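MutT/nudix family protein (Enterococcus faecalis, PDB 2FML) is of unknown function but probably belongs with the NrtR-like regulators, which pair a Nudix domain with a DNA-binding winged-helix domain. Local coordinates at residues 209-212 with 213-217; 25-29 with 30-34; 183-186 with 187-191. All coordinates share one frame; numbering follows the deposited sequence.

Contact 1: 209-212 with 213-217; sequences QVLG and KDFTI
The ring of F215 is the flat group of this contact, and L211 meets it at its root. CD1 of L211 lies 3.5 Å from CB of F215 and 3.9 Å from its CG. The methyl comes in obliquely to the ring. The two side chains cross at about a right angle. F248 adds an edge-to-face ring contact with F215. The leucine reaches out with CG anti to its own carbonyl carbon (chi1 -82°), and CD1 is the branch that touches. Both residues are buried.

The chain between them turns sharply. Residues 209-211 close a short 3-10 segment, and N of G212 bonds back to O of Q209 at 2.9 Å. G212 and K213 both have positive phi, near 84°. This reverses the chain and brings F215 back beside L211. The side chain of K213 bends at chi2 and chi3 and curls over G212. Its NZ approaches O of Q209 at 3.3 Å, a weak hydrogen bond. That carbonyl therefore receives the backbone N-H of G212 and, more loosely, the ammonium group.

The turn leads directly into helix 217-228. T216 is its N-cap. OG1 of T216 caps a backbone N in the first turn, and N of T216 bonds back to OE1 of E219, the reciprocal pattern of a capping box. Residues 209-217 belong to the NrtR-type winged-helix domain. F215 has backbone hydrogen bonds with Y265, and I217 packs on helix 237-244. V210 and L211 also touch Y49 of strand 39-50, and V210 and Q209 touch F131 of strand 123-131.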
ATOM      1  N   GLN A 209       8.703  12.800 -13.337  1.00 59.28           N
ATOM      2  CA  GLN A 209       7.522  13.667 -13.516  1.00 58.61           C
ATOM      3  C   GLN A 209       7.744  15.083 -12.973  1.00 57.68           C
ATOM      4  O   GLN A 209       7.274  16.039 -13.573  1.00 57.67           O
ATOM      5  CB  GLN A 209       6.299  13.072 -12.844  1.00 57.87           C
ATOM      6  CG  GLN A 209       5.513  12.085 -13.661  1.00 59.84           C
ATOM      7  CD  GLN A 209       4.296  11.558 -12.884  1.00 60.43           C
ATOM      8  OE1 GLN A 209       3.922  12.111 -11.865  1.00 62.90           O
ATOM      9  NE2 GLN A 209       3.703  10.491 -13.362  1.00 61.91           N
ATOM     10  N   VAL A 210       8.462  15.212 -11.852  1.00 56.52           N
ATOM     11  CA  VAL A 210       8.796  16.537 -11.290  1.00 55.91           C
ATOM     12  C   VAL A 210       9.545  17.487 -12.285  1.00 56.07           C
ATOM     13  O   VAL A 210       9.661  18.702 -12.043  1.00 54.97           O
ATOM     14  CB  VAL A 210       9.632  16.462  -9.958  1.00 55.22           C
ATOM     15  CG1 VAL A 210       8.959  15.581  -8.900  1.00 53.06           C
ATOM     16  CG2 VAL A 210      10.997  16.036 -10.223  1.00 52.46           C
ATOM     17  N   LEU A 211      10.045  16.900 -13.372  1.00 55.83           N
ATOM     18  CA  LEU A 211      10.798  17.616 -14.385  1.00 56.87           C
ATOM     19  C   LEU A 211       9.899  18.191 -15.474  1.00 57.29           C
ATOM     20  O   LEU A 211      10.359  18.974 -16.282  1.00 57.27           O
ATOM     21  CB  LEU A 211      11.877  16.700 -14.988  1.00 56.62           C
ATOM     22  CG  LEU A 211      13.196  16.512 -14.248  1.00 56.73           C
ATOM     23  CD1 LEU A 211      14.095  15.566 -15.056  1.00 59.48           C
ATOM     24  CD2 LEU A 211      13.934  17.862 -13.986  1.00 56.38           C
ATOM     25  N   GLY A 212       8.629  17.785 -15.497  1.00 57.85           N
ATOM     26  CA  GLY A 212       7.613  18.468 -16.282  1.00 59.70           C
ATOM     27  C   GLY A 212       7.482  18.108 -17.756  1.00 60.95           C
ATOM     28  O   GLY A 212       7.406  18.996 -18.633  1.00 60.93           O
ATOM     29  N   LYS A 213       7.438  16.812 -18.039  1.00 61.95           N
ATOM     30  CA  LYS A 213       7.034  16.319 -19.382  1.00 63.48           C
ATOM     31  C   LYS A 213       8.131  16.271 -20.446  1.00 63.45           C
ATOM     32  O   LYS A 213       8.010  15.499 -21.395  1.00 64.08           O
ATOM     33  CB  LYS A 213       5.743  16.998 -19.921  1.00 63.85           C
ATOM     34  CG  LYS A 213       4.395  16.405 -19.414  1.00 64.91           C
ATOM     35  CD  LYS A 213       4.112  16.672 -17.921  1.00 65.28           C
ATOM     36  CE  LYS A 213       4.390  15.445 -17.056  1.00 65.64           C
ATOM     37  NZ  LYS A 213       4.711  15.833 -15.631  1.00 66.86           N
ATOM     38  N   ASP A 214       9.190  17.067 -20.306  1.00 63.58           N
ATOM     39  CA  ASP A 214      10.421  16.731 -21.018  1.00 63.81           C
ATOM     40  C   ASP A 214      11.721  17.005 -20.238  1.00 63.85           C
ATOM     41  O   ASP A 214      11.745  17.826 -19.313  1.00 64.24           O
ATOM     42  CB  ASP A 214      10.425  17.243 -22.479  1.00 64.06           C
ATOM     43  CG  ASP A 214      10.838  18.699 -22.615  1.00 64.93           C
ATOM     44  OD1 ASP A 214      10.044  19.471 -23.192  1.00 64.94           O
ATOM     45  OD2 ASP A 214      11.960  19.065 -22.183  1.00 66.28           O
ATOM     46  N   PHE A 215      12.793  16.304 -20.625  1.00 63.16           N
ATOM     47  CA  PHE A 215      14.054  16.335 -19.880  1.00 62.22           C
ATOM     48  C   PHE A 215      15.285  15.779 -20.605  1.00 61.74           C
ATOM     49  O   PHE A 215      15.197  14.786 -21.317  1.00 60.87           O
ATOM     50  CB  PHE A 215      13.890  15.589 -18.552  1.00 61.64           C
ATOM     51  CG  PHE A 215      13.183  14.261 -18.665  1.00 61.09           C
ATOM     52  CD1 PHE A 215      13.897  13.090 -18.864  1.00 60.87           C
ATOM     53  CD2 PHE A 215      11.796  14.169 -18.504  1.00 62.25           C
ATOM     54  CE1 PHE A 215      13.237  11.850 -18.936  1.00 60.58           C
ATOM     55  CE2 PHE A 215      11.125  12.927 -18.581  1.00 59.16           C
ATOM     56  CZ  PHE A 215      11.852  11.778 -18.793  1.00 60.18           C
ATOM     57  N   THR A 216      16.432  16.420 -20.377  1.00 61.61           N
ATOM     58  CA  THR A 216      17.732  15.841 -20.703  1.00 61.83           C
ATOM     59  C   THR A 216      18.199  14.738 -19.716  1.00 62.47           C
ATOM     60  O   THR A 216      17.696  14.604 -18.555  1.00 62.76           O
ATOM     61  CB  THR A 216      18.853  16.929 -20.803  1.00 61.79           C
ATOM     62  OG1 THR A 216      18.988  17.590 -19.544  1.00 61.54           O
ATOM     63  CG2 THR A 216      18.543  17.957 -21.867  1.00 61.06           C
ATOM     64  N   ILE A 217      19.172  13.948 -20.171  1.00 62.72           N
ATOM     65  CA  ILE A 217      19.869  13.013 -19.289  1.00 63.66           C
ATOM     66  C   ILE A 217      20.545  13.728 -18.074  1.00 63.97           C
ATOM     67  O   ILE A 217      20.500  13.214 -16.968  1.00 64.05           O
ATOM     68  CB  ILE A 217      20.827  12.063 -20.069  1.00 63.59           C
ATOM     69  CG1 ILE A 217      20.069  11.302 -21.173  1.00 63.60           C
ATOM     70  CG2 ILE A 217      21.461  11.058 -19.117  1.00 64.36           C
ATOM     71  CD1 ILE A 217      18.795  10.533 -20.700  1.00 63.12           C
TER

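Contact 2: 25-29 with 30-34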
ATOM      1  N   THR A  25     -32.051  -6.021   1.188  1.00 50.38           N
ATOM      2  CA  THR A  25     -33.240  -5.295   1.691  1.00 50.71           C
ATOM      3  C   THR A  25     -33.497  -5.657   3.156  1.00 50.29           C
ATOM      4  O   THR A  25     -33.775  -4.768   3.999  1.00 51.32           O
ATOM      5  CB  THR A  25     -34.550  -5.490   0.812  1.00 50.83           C
ATOM      6  OG1 THR A  25     -34.376  -4.897  -0.485  1.00 53.34           O
ATOM      7  CG2 THR A  25     -35.839  -4.822   1.469  1.00 51.41           C
ATOM      8  N   TRP A  26     -33.404  -6.952   3.444  1.00 50.16           N
ATOM      9  CA  TRP A  26     -33.551  -7.472   4.801  1.00 50.07           C
ATOM     10  C   TRP A  26     -32.391  -6.965   5.684  1.00 49.92           C
ATOM     11  O   TRP A  26     -32.596  -6.379   6.755  1.00 51.65           O
ATOM     12  CB  TRP A  26     -33.626  -8.995   4.789  1.00 48.05           C
ATOM     13  CG  TRP A  26     -33.547  -9.643   6.197  1.00 48.51           C
ATOM     14  CD1 TRP A  26     -34.594  -9.894   7.042  1.00 46.95           C
ATOM     15  CD2 TRP A  26     -32.369 -10.153   6.860  1.00 47.17           C
ATOM     16  NE1 TRP A  26     -34.147 -10.483   8.186  1.00 48.11           N
ATOM     17  CE2 TRP A  26     -32.787 -10.686   8.090  1.00 48.33           C
ATOM     18  CE3 TRP A  26     -31.000 -10.184   6.536  1.00 42.79           C
ATOM     19  CZ2 TRP A  26     -31.885 -11.244   9.013  1.00 45.19           C
ATOM     20  CZ3 TRP A  26     -30.097 -10.736   7.462  1.00 45.66           C
ATOM     21  CH2 TRP A  26     -30.563 -11.254   8.694  1.00 46.42           C
ATOM     22  N   TYR A  27     -31.189  -7.081   5.183  1.00 49.40           N
ATOM     23  CA  TYR A  27     -30.010  -6.733   5.969  1.00 49.41           C
ATOM     24  C   TYR A  27     -30.018  -5.304   6.516  1.00 49.55           C
ATOM     25  O   TYR A  27     -29.693  -5.100   7.672  1.00 49.92           O
ATOM     26  CB  TYR A  27     -28.690  -6.996   5.172  1.00 47.70           C
ATOM     27  CG  TYR A  27     -27.464  -6.700   5.977  1.00 47.58           C
ATOM     28  CD1 TYR A  27     -26.860  -7.706   6.759  1.00 48.51           C
ATOM     29  CD2 TYR A  27     -26.925  -5.409   6.039  1.00 44.60           C
ATOM     30  CE1 TYR A  27     -25.681  -7.454   7.496  1.00 45.58           C
ATOM     31  CE2 TYR A  27     -25.778  -5.149   6.823  1.00 45.24           C
ATOM     32  CZ  TYR A  27     -25.166  -6.185   7.540  1.00 45.44           C
ATOM     33  OH  TYR A  27     -23.983  -5.974   8.290  1.00 48.55           O
ATOM     34  N   HIS A  28     -30.366  -4.322   5.692  1.00 50.62           N
ATOM     35  CA  HIS A  28     -30.324  -2.903   6.085  1.00 51.00           C
ATOM     36  C   HIS A  28     -31.343  -2.427   7.107  1.00 51.95           C
ATOM     37  O   HIS A  28     -31.226  -1.287   7.661  1.00 52.16           O
ATOM     38  CB  HIS A  28     -30.262  -2.007   4.841  1.00 51.53           C
ATOM     39  CG  HIS A  28     -28.914  -2.075   4.157  1.00 53.41           C
ATOM     40  ND1 HIS A  28     -28.728  -2.636   2.915  1.00 57.61           N
ATOM     41  CD2 HIS A  28     -27.683  -1.682   4.572  1.00 52.57           C
ATOM     42  CE1 HIS A  28     -27.454  -2.560   2.577  1.00 56.74           C
ATOM     43  NE2 HIS A  28     -26.799  -1.992   3.573  1.00 58.13           N
ATOM     44  N   GLN A  29     -32.313  -3.301   7.383  1.00 51.30           N
ATOM     45  CA  GLN A  29     -33.351  -3.073   8.353  1.00 50.63           C
ATOM     46  C   GLN A  29     -33.068  -3.742   9.713  1.00 51.18           C
ATOM     47  O   GLN A  29     -33.801  -3.544  10.713  1.00 51.88           O
ATOM     48  CB  GLN A  29     -34.702  -3.515   7.769  1.00 50.03           C
ATOM     49  CG  GLN A  29     -35.204  -2.483   6.676  1.00 50.99           C
ATOM     50  CD  GLN A  29     -35.361  -1.003   7.167  1.00 51.50           C
ATOM     51  OE1 GLN A  29     -34.436  -0.190   7.092  1.00 52.63           O
ATOM     52  NE2 GLN A  29     -36.548  -0.673   7.675  1.00 54.23           N
ATOM     53  N   GLN A  30     -31.998  -4.513   9.757  1.00 50.19           N
ATOM     54  CA  GLN A  30     -31.560  -5.193  10.978  1.00 50.43           C
ATOM     55  C   GLN A  30     -30.788  -4.330  11.961  1.00 49.77           C
ATOM     56  O   GLN A  30     -30.089  -3.399  11.604  1.00 47.08           O
ATOM     57  CB  GLN A  30     -30.707  -6.434  10.634  1.00 50.70           C
ATOM     58  CG  GLN A  30     -31.349  -7.304   9.626  1.00 49.75           C
ATOM     59  CD  GLN A  30     -32.682  -7.806  10.064  1.00 51.80           C
ATOM     60  OE1 GLN A  30     -32.793  -8.482  11.100  1.00 51.89           O
ATOM     61  NE2 GLN A  30     -33.728  -7.511   9.265  1.00 50.10           N
ATOM     62  N   GLU A  31     -31.002  -4.665  13.215  1.00 51.53           N
ATOM     63  CA  GLU A  31     -30.270  -4.140  14.352  1.00 53.64           C
ATOM     64  C   GLU A  31     -28.885  -4.796  14.341  1.00 54.79           C
ATOM     65  O   GLU A  31     -28.745  -5.952  14.675  1.00 53.97           O
ATOM     66  CB  GLU A  31     -31.043  -4.483  15.615  1.00 52.99           C
ATOM     67  CG  GLU A  31     -32.453  -3.912  15.544  1.00 55.81           C
ATOM     68  CD  GLU A  31     -33.023  -3.432  16.863  1.00 56.93           C
ATOM     69  OE1 GLU A  31     -32.503  -3.797  17.935  1.00 58.33           O
ATOM     70  OE2 GLU A  31     -34.032  -2.698  16.830  1.00 57.60           O
ATOM     71  N   LEU A  32     -27.896  -4.058  13.859  1.00 55.89           N
ATOM     72  CA  LEU A  32     -26.564  -4.591  13.753  1.00 57.68           C
ATOM     73  C   LEU A  32     -25.802  -4.454  15.066  1.00 57.74           C
ATOM     74  O   LEU A  32     -25.828  -3.394  15.749  1.00 55.14           O
ATOM     75  CB  LEU A  32     -25.821  -3.949  12.584  1.00 58.98           C
ATOM     76  CG  LEU A  32     -26.599  -4.091  11.258  1.00 60.23           C
ATOM     77  CD1 LEU A  32     -26.043  -3.144  10.159  1.00 60.65           C
ATOM     78  CD2 LEU A  32     -26.668  -5.588  10.840  1.00 63.12           C
ATOM     79  N   PRO A  33     -25.054  -5.518  15.403  1.00 58.54           N
ATOM     80  CA  PRO A  33     -24.319  -5.458  16.677  1.00 58.15           C
ATOM     81  C   PRO A  33     -23.209  -4.374  16.512  1.00 57.40           C
ATOM     82  O   PRO A  33     -22.727  -4.087  15.391  1.00 54.88           O
ATOM     83  CB  PRO A  33     -23.700  -6.855  16.783  1.00 59.72           C
ATOM     84  CG  PRO A  33     -23.459  -7.257  15.247  1.00 59.16           C
ATOM     85  CD  PRO A  33     -24.737  -6.715  14.591  1.00 57.75           C
ATOM     86  N   GLU A  34     -22.837  -3.759  17.617  1.00 56.68           N
ATOM     87  CA  GLU A  34     -21.965  -2.628  17.500  1.00 56.74           C
ATOM     88  C   GLU A  34     -20.548  -3.004  17.901  1.00 54.33           C
ATOM     89  O   GLU A  34     -20.341  -3.722  18.887  1.00 54.47           O
ATOM     90  CB  GLU A  34     -22.479  -1.441  18.335  1.00 57.28           C
ATOM     91  CG  GLU A  34     -21.666  -0.137  18.115  1.00 64.64           C
ATOM     92  CD  GLU A  34     -21.712   0.389  16.640  1.00 72.53           C
ATOM     93  OE1 GLU A  34     -22.791   0.947  16.253  1.00 73.66           O
ATOM     94  OE2 GLU A  34     -20.674   0.259  15.904  1.00 70.96           O
TER
HETATM   95  O   HOH W   1     -29.464  -1.489   9.744  1.00 45.18           O
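This is a local contact at the C-terminal end of helix 20-27, where the chain leaves the helix for the loop before strand 39-50. It lies at the surface and centres on an amide stacked over an indole. The side chain of Q30 folds back over one face of W26. Its CD sits 3.4 Å above the indole plane, offset toward the rim, and the amide and ring planes are 17° apart. CG of Q30 makes a CH-pi contact, 3.9 Å from the centroid of the six-membered ring.

The same amide also bonds to the backbone of W26. NE2 of Q30 donates to O of W26 at 3.0 Å, with an N-H...O angle of 155°. The acceptor lies close to the amide plane, but the donor stands well above the carbonyl plane. N of Q29 reaches the same oxygen from the opposite face, so two donors hold it. The bend at chi2 of Q30 (-59°) brings the amide back over the tryptophan. The bond from NE2 and the stack on the indole together would hold the rotation of the amide.

A type I beta turn runs from Y27 to Q30. In it N of Q30 bonds to O of Y27 at 3.2 Å. Water 1 then bridges the turn, donating to O of H28 and to O of Q30. Further on, L32 comes back against the tyrosine. Its CD2 lies 3.7 Å from CZ of Y27, approaching the ring obliquely.

Helix 7-16 lies alongside. Y14 stacks with W26, E10 accepts a hydrogen bond from W26 NE1, and K11 also touches the indole. The second subunit meets the turn too: Y27 packs on R120 of that chain and H28 on its P119.

Contact 3: 183-186 with 187-191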
ATOM      1  N   ALA A 183       4.144  16.969  13.202  1.00 54.21           N
ATOM      2  CA  ALA A 183       2.930  16.425  13.786  1.00 54.18           C
ATOM      3  C   ALA A 183       2.736  14.907  13.567  1.00 53.97           C
ATOM      4  O   ALA A 183       3.158  14.328  12.564  1.00 54.72           O
ATOM      5  CB  ALA A 183       1.689  17.206  13.242  1.00 54.03           C
ATOM      6  N   PHE A 184       2.025  14.281  14.496  1.00 54.25           N
ATOM      7  CA  PHE A 184       1.604  12.900  14.353  1.00 55.26           C
ATOM      8  C   PHE A 184       2.818  12.002  14.116  1.00 55.76           C
ATOM      9  O   PHE A 184       3.848  12.204  14.783  1.00 55.46           O
ATOM     10  CB  PHE A 184       0.537  12.735  13.261  1.00 54.32           C
ATOM     11  CG  PHE A 184      -0.696  13.615  13.458  1.00 54.67           C
ATOM     12  CD1 PHE A 184      -1.652  13.281  14.396  1.00 56.57           C
ATOM     13  CD2 PHE A 184      -0.896  14.756  12.668  1.00 53.53           C
ATOM     14  CE1 PHE A 184      -2.804  14.088  14.568  1.00 57.50           C
ATOM     15  CE2 PHE A 184      -1.993  15.541  12.804  1.00 56.14           C
ATOM     16  CZ  PHE A 184      -2.997  15.203  13.780  1.00 55.45           C
ATOM     17  N   ASP A 185       2.688  11.068  13.162  1.00 55.15           N
ATOM     18  CA  ASP A 185       3.746  10.174  12.710  1.00 54.35           C
ATOM     19  C   ASP A 185       4.157  10.588  11.290  1.00 53.54           C
ATOM     20  O   ASP A 185       4.681   9.800  10.540  1.00 53.23           O
ATOM     21  CB  ASP A 185       3.246   8.708  12.719  1.00 54.64           C
ATOM     22  CG  ASP A 185       2.023   8.485  11.805  1.00 56.36           C
ATOM     23  OD1 ASP A 185       1.403   9.476  11.360  1.00 55.57           O
ATOM     24  OD2 ASP A 185       1.670   7.314  11.520  1.00 57.27           O
ATOM     25  N   HIS A 186       3.984  11.861  10.956  1.00 54.51           N
ATOM     26  CA  HIS A 186       4.332  12.358   9.594  1.00 54.68           C
ATOM     27  C   HIS A 186       5.804  12.273   9.216  1.00 54.61           C
ATOM     28  O   HIS A 186       6.133  12.193   8.050  1.00 52.70           O
ATOM     29  CB  HIS A 186       3.796  13.768   9.368  1.00 52.84           C
ATOM     30  CG  HIS A 186       2.314  13.810   9.335  1.00 51.70           C
ATOM     31  ND1 HIS A 186       1.608  14.939   8.973  1.00 51.49           N
ATOM     32  CD2 HIS A 186       1.399  12.842   9.598  1.00 49.56           C
ATOM     33  CE1 HIS A 186       0.317  14.663   9.016  1.00 53.78           C
ATOM     34  NE2 HIS A 186       0.170  13.400   9.394  1.00 53.60           N
ATOM     35  N   SER A 187       6.684  12.245  10.210  1.00 55.38           N
ATOM     36  CA  SER A 187       8.099  11.984   9.911  1.00 57.16           C
ATOM     37  C   SER A 187       8.306  10.576   9.304  1.00 57.36           C
ATOM     38  O   SER A 187       9.102  10.407   8.333  1.00 57.28           O
ATOM     39  CB  SER A 187       8.909  12.109  11.211  1.00 57.09           C
ATOM     40  OG  SER A 187       8.799  10.848  11.779  1.00 62.87           O
ATOM     41  N   GLU A 188       7.568   9.582   9.839  1.00 56.78           N
ATOM     42  CA  GLU A 188       7.583   8.241   9.263  1.00 58.18           C
ATOM     43  C   GLU A 188       7.025   8.167   7.873  1.00 56.39           C
ATOM     44  O   GLU A 188       7.391   7.308   7.126  1.00 57.25           O
ATOM     45  CB  GLU A 188       6.786   7.202  10.097  1.00 57.54           C
ATOM     46  CG  GLU A 188       7.420   6.786  11.390  1.00 63.61           C
ATOM     47  CD  GLU A 188       6.379   6.180  12.284  1.00 70.50           C
ATOM     48  OE1 GLU A 188       5.767   5.211  11.797  1.00 75.19           O
ATOM     49  OE2 GLU A 188       6.133   6.699  13.425  1.00 75.07           O
ATOM     50  N   ILE A 189       5.990   8.945   7.633  1.00 56.24           N
ATOM     51  CA  ILE A 189       5.372   9.015   6.346  1.00 53.89           C
ATOM     52  C   ILE A 189       6.307   9.697   5.294  1.00 54.48           C
ATOM     53  O   ILE A 189       6.399   9.227   4.161  1.00 54.73           O
ATOM     54  CB  ILE A 189       3.982   9.748   6.388  1.00 53.05           C
ATOM     55  CG1 ILE A 189       3.046   9.292   7.558  1.00 49.45           C
ATOM     56  CG2 ILE A 189       3.368   9.709   5.000  1.00 48.23           C
ATOM     57  CD1 ILE A 189       1.582   9.876   7.436  1.00 51.17           C
ATOM     58  N   ILE A 190       6.984  10.777   5.653  1.00 53.94           N
ATOM     59  CA  ILE A 190       7.913  11.412   4.709  1.00 54.95           C
ATOM     60  C   ILE A 190       9.118  10.527   4.344  1.00 55.77           C
ATOM     61  O   ILE A 190       9.509  10.387   3.159  1.00 56.42           O
ATOM     62  CB  ILE A 190       8.335  12.808   5.202  1.00 55.01           C
ATOM     63  CG1 ILE A 190       7.116  13.696   5.050  1.00 56.58           C
ATOM     64  CG2 ILE A 190       9.555  13.406   4.318  1.00 54.71           C
ATOM     65  CD1 ILE A 190       7.143  14.994   5.722  1.00 60.37           C
ATOM     66  N   ILE A 191       9.690   9.900   5.360  1.00 56.91           N
ATOM     67  CA  ILE A 191      10.745   8.900   5.179  1.00 57.47           C
ATOM     68  C   ILE A 191      10.250   7.741   4.298  1.00 56.84           C
ATOM     69  O   ILE A 191      10.951   7.308   3.378  1.00 57.44           O
ATOM     70  CB  ILE A 191      11.231   8.414   6.579  1.00 57.84           C
ATOM     71  CG1 ILE A 191      11.918   9.568   7.315  1.00 59.74           C
ATOM     72  CG2 ILE A 191      12.075   7.153   6.539  1.00 57.67           C
ATOM     73  CD1 ILE A 191      13.150  10.008   6.744  1.00 64.65           C
TER
HETATM   74  O   HOH W   2       6.121  12.805  13.401  1.00 29.69           O
HETATM   75  O   HOH W   3       2.935   5.147  12.660  1.00 42.60           O
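A type II' beta turn, A183 to H186, feeds into the N-terminus of helix 186-200, which packs against the sheet of the Nudix fold. In the turn N of H186 bonds to O of A183. D185 holds the N-cap position, but its side chain makes no capping bond. Its carbonyl accepts two weak bonds, from N of E188 at 3.0 Å and from N of I189 at 3.3 Å. The bond from N of I190 to O of H186 is straighter and shorter, at 2.9 Å with an N-H...O angle of 161°.

The carboxylate of D185 is turned elsewhere. It forms a salt bridge with R117 through OD2, while OD1 lies beside the end of I189. OE2 of E188 comes 3.6 Å from CB of D185 and also forms a long, weak ion pair with R114. The two acids are like-charged neighbours, and the arginines would be expected to ease their repulsion.

H186 and I189 lie side by side and point the same way. CD1 of I189 approaches CD2 of the imidazole at 3.7 Å, obliquely to the ring. Both ring nitrogens have partners: ND1 bonds to the backbone N of L74, and NE2 to a glycerol that probably came from the crystallisation liquor. The bond from L74 would hold the ring in place. I189 and I190 both pack on L74 of strand 72-78, and I190 also reaches L60 and L169.

Water 3 spans the two acids, donating to OD2 of D185 at 2.8 Å and to OE1 of E188 at 3.0 Å.

In the fold
The three contacts follow one another along the chain as 2, 3 and 1, and none touches another. Contact 2 lies on the N-terminal helical part, about 36 Å from the centre of the chain. Contact 3 is the innermost, about 11 Å from that centre, and has the bound glycerol beside H186. Contact 1 belongs to the winged-helix part. Its centre is about 28 Å from that of contact 3, with nearest atoms about 13 Å apart. Contacts 1 and 2 lie on opposite sides of the chain's centre, 54 Å between centres. Contacts 2 and 3 are 39 Å apart between centres, about 23 Å at nearest atoms. Only contact 2 touches the second subunit.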